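Local coordinates for protein pumilio homology domain family member 4 (Saccharomyces cerevisiae, PDB 3BWT) that binds mRNA sequence-specifically through its Pumilio homology domain and is linked to transcription regulation, while being dispensable for haploid growth, at residues 133-136 and 137-140; 112-115 and 116-119. All coordinates share one frame; numbering follows the deposited sequence.

Contact 1: 133-136 and 137-140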
ATOM      1  N   GLY A 133      -2.273  11.588   4.571  1.00 16.96           N
ATOM      2  CA  GLY A 133      -1.058  12.005   3.911  1.00 17.42           C
ATOM      3  C   GLY A 133      -0.392  10.939   3.073  1.00 17.36           C
ATOM      4  O   GLY A 133       0.218  11.246   2.049  1.00 17.67           O
ATOM      5  N   ASN A 134      -0.512   9.688   3.504  1.00 17.66           N
ATOM      6  CA  ASN A 134       0.189   8.589   2.860  1.00 17.07           C
ATOM      7  C   ASN A 134      -0.233   8.433   1.409  1.00 18.30           C
ATOM      8  O   ASN A 134       0.550   8.001   0.560  1.00 19.07           O
ATOM      9  CB  ASN A 134       0.006   7.285   3.648  1.00 18.40           C
ATOM     10  CG  ASN A 134      -1.349   6.637   3.420  1.00 19.50           C
ATOM     11  OD1 ASN A 134      -1.483   5.750   2.580  1.00 23.34           O
ATOM     12  ND2 ASN A 134      -2.354   7.061   4.178  1.00 17.97           N
ATOM     13  N   HIS A 135      -1.459   8.832   1.109  1.00 18.03           N
ATOM     14  CA  HIS A 135      -1.948   8.745  -0.257  1.00 18.19           C
ATOM     15  C   HIS A 135      -1.315   9.761  -1.200  1.00 18.76           C
ATOM     16  O   HIS A 135      -1.111   9.475  -2.387  1.00 18.65           O
ATOM     17  CB  HIS A 135      -3.467   8.829  -0.283  1.00 18.42           C
ATOM     18  CG  HIS A 135      -4.126   7.736   0.493  1.00 19.85           C
ATOM     19  ND1 HIS A 135      -4.012   6.407   0.145  1.00 20.69           N
ATOM     20  CD2 HIS A 135      -4.889   7.767   1.608  1.00 18.46           C
ATOM     21  CE1 HIS A 135      -4.685   5.670   1.007  1.00 18.46           C
ATOM     22  NE2 HIS A 135      -5.226   6.470   1.905  1.00 17.69           N
ATOM     23  N   VAL A 136      -1.001  10.944  -0.687  1.00 18.51           N
ATOM     24  CA  VAL A 136      -0.326  11.928  -1.520  1.00 17.92           C
ATOM     25  C   VAL A 136       1.032  11.362  -1.882  1.00 18.05           C
ATOM     26  O   VAL A 136       1.439  11.384  -3.042  1.00 18.03           O
ATOM     27  CB  VAL A 136      -0.144  13.272  -0.807  1.00 17.22           C
ATOM     28  CG1 VAL A 136       0.896  14.110  -1.526  1.00 17.46           C
ATOM     29  CG2 VAL A 136      -1.455  14.009  -0.727  1.00 17.22           C
ATOM     30  N   ILE A 137       1.716  10.837  -0.875  1.00 17.82           N
ATOM     31  CA  ILE A 137       3.019  10.209  -1.072  1.00 19.72           C
ATOM     32  C   ILE A 137       2.979   9.050  -2.085  1.00 19.59           C
ATOM     33  O   ILE A 137       3.855   8.942  -2.936  1.00 20.00           O
ATOM     34  CB  ILE A 137       3.619   9.751   0.277  1.00 18.13           C
ATOM     35  CG1 ILE A 137       3.926  10.980   1.134  1.00 17.72           C
ATOM     36  CG2 ILE A 137       4.871   8.897   0.061  1.00 17.40           C
ATOM     37  CD1 ILE A 137       4.551  12.122   0.334  1.00 17.14           C
ATOM     38  N   GLN A 138       1.962   8.196  -2.005  1.00 21.68           N
ATOM     39  CA  GLN A 138       1.828   7.100  -2.962  1.00 20.97           C
ATOM     40  C   GLN A 138       1.579   7.607  -4.380  1.00 21.32           C
ATOM     41  O   GLN A 138       2.079   7.038  -5.343  1.00 29.43           O
ATOM     42  CB  GLN A 138       0.700   6.164  -2.561  1.00 19.62           C
ATOM     43  CG  GLN A 138       0.917   5.457  -1.255  1.00 20.38           C
ATOM     44  CD  GLN A 138      -0.157   4.421  -0.998  1.00 23.58           C
ATOM     45  OE1 GLN A 138      -0.500   3.648  -1.888  1.00 32.08           O
ATOM     46  NE2 GLN A 138      -0.699   4.404   0.215  1.00 19.39           N
ATOM     47  N   LYS A 139       0.799   8.670  -4.510  1.00 21.09           N
ATOM     48  CA  LYS A 139       0.491   9.223  -5.823  1.00 20.73           C
ATOM     49  C   LYS A 139       1.782   9.624  -6.505  1.00 19.99           C
ATOM     50  O   LYS A 139       1.952   9.447  -7.700  1.00 20.86           O
ATOM     51  CB  LYS A 139      -0.429  10.434  -5.686  1.00 19.54           C
ATOM     52  CG  LYS A 139      -0.996  10.947  -6.986  1.00 19.99           C
ATOM     53  CD  LYS A 139      -1.639   9.845  -7.797  1.00 27.47           C
ATOM     54  CE  LYS A 139      -2.953   9.381  -7.206  1.00 23.72           C
ATOM     55  NZ  LYS A 139      -3.546   8.280  -8.026  1.00 26.51           N
ATOM     56  N   CYS A 140       2.700  10.158  -5.718  1.00 19.72           N
ATOM     57  CA  CYS A 140       3.975  10.599  -6.235  1.00 20.94           C
ATOM     58  C   CYS A 140       4.678   9.454  -6.927  1.00 23.16           C
ATOM     59  O   CYS A 140       5.237   9.622  -8.015  1.00 23.03           O
ATOM     60  CB  CYS A 140       4.840  11.154  -5.106  1.00 19.03           C
ATOM     61  SG  CYS A 140       4.355  12.810  -4.598  1.00 16.73           S
TER

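Contact 2: 112-115 and 116-119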
ATOM      1  N   GLU A 112       6.927  21.801 -12.503  1.00 39.29           N
ATOM      2  CA  GLU A 112       5.810  21.452 -11.643  1.00 34.16           C
ATOM      3  C   GLU A 112       6.188  20.331 -10.695  1.00 33.37           C
ATOM      4  O   GLU A 112       5.729  20.299  -9.552  1.00 27.70           O
ATOM      5  CB  GLU A 112       4.626  20.989 -12.487  1.00 35.16           C
ATOM      6  CG  GLU A 112       3.700  22.090 -12.944  1.00 33.04           C
ATOM      7  CD  GLU A 112       2.673  21.585 -13.941  1.00 36.94           C
ATOM      8  OE1 GLU A 112       3.064  21.133 -15.040  1.00 28.76           O
ATOM      9  OE2 GLU A 112       1.471  21.645 -13.621  1.00 42.03           O
ATOM     10  N   ALA A 113       7.002  19.397 -11.182  1.00 31.65           N
ATOM     11  CA  ALA A 113       7.399  18.245 -10.381  1.00 26.44           C
ATOM     12  C   ALA A 113       8.428  18.657  -9.354  1.00 30.73           C
ATOM     13  O   ALA A 113       8.419  18.172  -8.221  1.00 35.02           O
ATOM     14  CB  ALA A 113       7.943  17.137 -11.255  1.00 26.54           C
ATOM     15  N   GLN A 114       9.318  19.559  -9.746  1.00 30.71           N
ATOM     16  CA  GLN A 114      10.322  20.047  -8.816  1.00 31.07           C
ATOM     17  C   GLN A 114       9.685  20.827  -7.678  1.00 26.55           C
ATOM     18  O   GLN A 114      10.087  20.684  -6.528  1.00 32.52           O
ATOM     19  CB  GLN A 114      11.389  20.875  -9.531  1.00 34.97           C
ATOM     20  CG  GLN A 114      12.482  20.017 -10.134  1.00 39.49           C
ATOM     21  CD  GLN A 114      12.863  18.861  -9.222  1.00 55.55           C
ATOM     22  OE1 GLN A 114      12.825  17.699  -9.632  1.00 57.00           O
ATOM     23  NE2 GLN A 114      13.220  19.175  -7.974  1.00 38.91           N
ATOM     24  N   ILE A 115       8.678  21.635  -7.992  1.00 22.17           N
ATOM     25  CA  ILE A 115       7.929  22.345  -6.959  1.00 25.16           C
ATOM     26  C   ILE A 115       7.235  21.379  -5.991  1.00 24.43           C
ATOM     27  O   ILE A 115       7.157  21.638  -4.787  1.00 20.49           O
ATOM     28  CB  ILE A 115       6.893  23.323  -7.566  1.00 24.84           C
ATOM     29  CG1 ILE A 115       7.598  24.525  -8.201  1.00 23.96           C
ATOM     30  CG2 ILE A 115       5.900  23.787  -6.509  1.00 23.06           C
ATOM     31  CD1 ILE A 115       6.669  25.462  -8.955  1.00 23.77           C
ATOM     32  N   VAL A 116       6.738  20.263  -6.515  1.00 22.51           N
ATOM     33  CA  VAL A 116       6.073  19.294  -5.665  1.00 21.01           C
ATOM     34  C   VAL A 116       7.070  18.549  -4.782  1.00 22.56           C
ATOM     35  O   VAL A 116       6.887  18.496  -3.573  1.00 29.35           O
ATOM     36  CB  VAL A 116       5.183  18.323  -6.465  1.00 26.01           C
ATOM     37  CG1 VAL A 116       4.807  17.119  -5.620  1.00 17.75           C
ATOM     38  CG2 VAL A 116       3.928  19.041  -6.948  1.00 23.87           C
ATOM     39  N   VAL A 117       8.130  17.990  -5.359  1.00 24.28           N
ATOM     40  CA  VAL A 117       9.124  17.299  -4.536  1.00 23.27           C
ATOM     41  C   VAL A 117       9.717  18.263  -3.519  1.00 23.18           C
ATOM     42  O   VAL A 117       9.859  17.920  -2.351  1.00 29.09           O
ATOM     43  CB  VAL A 117      10.264  16.637  -5.357  1.00 27.83           C
ATOM     44  CG1 VAL A 117       9.711  15.959  -6.602  1.00 28.92           C
ATOM     45  CG2 VAL A 117      11.314  17.657  -5.746  1.00 43.20           C
ATOM     46  N   ASP A 118      10.045  19.475  -3.954  1.00 25.97           N
ATOM     47  CA  ASP A 118      10.631  20.455  -3.047  1.00 27.79           C
ATOM     48  C   ASP A 118       9.689  20.694  -1.872  1.00 24.24           C
ATOM     49  O   ASP A 118      10.136  20.870  -0.740  1.00 26.77           O
ATOM     50  CB  ASP A 118      10.916  21.777  -3.763  1.00 23.48           C
ATOM     51  CG  ASP A 118      12.146  21.721  -4.656  1.00 38.32           C
ATOM     52  OD1 ASP A 118      12.737  20.626  -4.819  1.00 29.42           O
ATOM     53  OD2 ASP A 118      12.518  22.788  -5.201  1.00 36.77           O
ATOM     54  N   SER A 119       8.387  20.683  -2.150  1.00 21.10           N
ATOM     55  CA  SER A 119       7.381  21.032  -1.154  1.00 20.23           C
ATOM     56  C   SER A 119       7.059  19.887  -0.214  1.00 22.87           C
ATOM     57  O   SER A 119       6.700  20.119   0.934  1.00 23.38           O
ATOM     58  CB  SER A 119       6.090  21.492  -1.823  1.00 20.95           C
ATOM     59  OG  SER A 119       6.170  22.844  -2.217  1.00 23.34           O
TER

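Contact 1: 133-136 and 137-140
Q138 and N134, one helical turn apart on helix 133-143, lie side by side with their amide ends pointing the same way. From its base the Q138 side chain runs back over the preceding turn, where CB lies 3.6 Å from N134 O. With CG anti to its own carbonyl carbon (chi1 -64°), the next atom also stays beside that oxygen, and beyond it the chain is extended. Q138 CD is 4.0 Å from N134 OD1, and the tip closes the gap: NE2 gives a weak, bent hydrogen bond of 2.8 Å to N134 OD1, the amide planes being turned 36° against each other. The same NE2 approaches the H135 ring obliquely, 3.9 Å from ND1, while N134 OD1 lies above one face of that ring, offset toward its rim. The other end of the N134 amide is fixed as well, ND2 being hydrogen-bonded to D130 O. Beneath the side chains the backbone repeats its i to i+4 bonds, as from Q138 N to N134 O (2.9 Å) and from K139 N to H135 O (3.0 Å). I137 and V136 face inward, onto helices 169-179 and 110-120 among others, and K139 NZ forms a salt bridge with E105. N134, H135 and Q138 fit the tripartite recognition motif of PUF repeats, in which the first and last residues read the edge of a base and the middle one stacks. The Asn/Gln pair, as in relatives, would be consistent with uracil recognition on the concave face.

Contact 2: 112-115 and 116-119
On the convex side of the curved Pumilio repeat stack, helix 110-120 holds E112 to I115 against V116 to S119 by regular alpha-helical i to i+4 bonding. Of these, the bond from V117 N to A113 O is nearly straight, 2.9 Å long with an N-H...O angle of 178°. D118 N reaches Q114 O at 2.8 Å, and V116 N reaches E112 O at 3.2 Å. The last turn differs, since I115 O receives two donors from one residue: S119 N, in a weak bond of 3.1 Å, and S119 OG, at 3.0 Å. The hydroxyl folds back because OG lies anti to its own carbonyl carbon (chi1 -81°), and it approaches only 20° from the plane of the I115 carbonyl. S84 O, in the loop after helix 73-83, is a second, weak acceptor that competes for the same hydroxyl proton. Replacing S119 by an alanine would probably leave I115 O with only the weak backbone bond and remove the polar link to S84. On another side of the helix V117 CG2 packs 4.0 Å from Q114 CD, the two side chains crossing at a slant, while V117 rests on F151 of helix 146-158. V116 is buried, with its CG2 3.4 Å from E112 O, and it leans on F87. The charged ends are held outside this turn, E112 by a salt bridge to R76 and D118 by one to R121. A serine hydroxyl bonded to the carbonyl four residues back is a familiar feature of alpha helices; here it occurs in an outer helix of an alpha-solenoid, wedged between helices 73-83 and 146-158.

How the contacts relate
Contacts 1 and 2 lie on successive long helices of the solenoid, 14 Å apart between centres, and come within about 4 Å at their nearest atoms without touching. Helix 110-120 nevertheless meets helix 133-143 directly, through L120 against V136 and C140. Contact 1 is mostly buried, near the middle of the chain, and carries the side chains expected to face RNA. Contact 2, farther from the centre, is only partly buried. Their chemistry follows suit: in 133-140 two side-chain amides and an imidazole are grouped on one helical face, whereas in 112-119 a hydroxyl turns back to the backbone and the carboxylates pair with arginines.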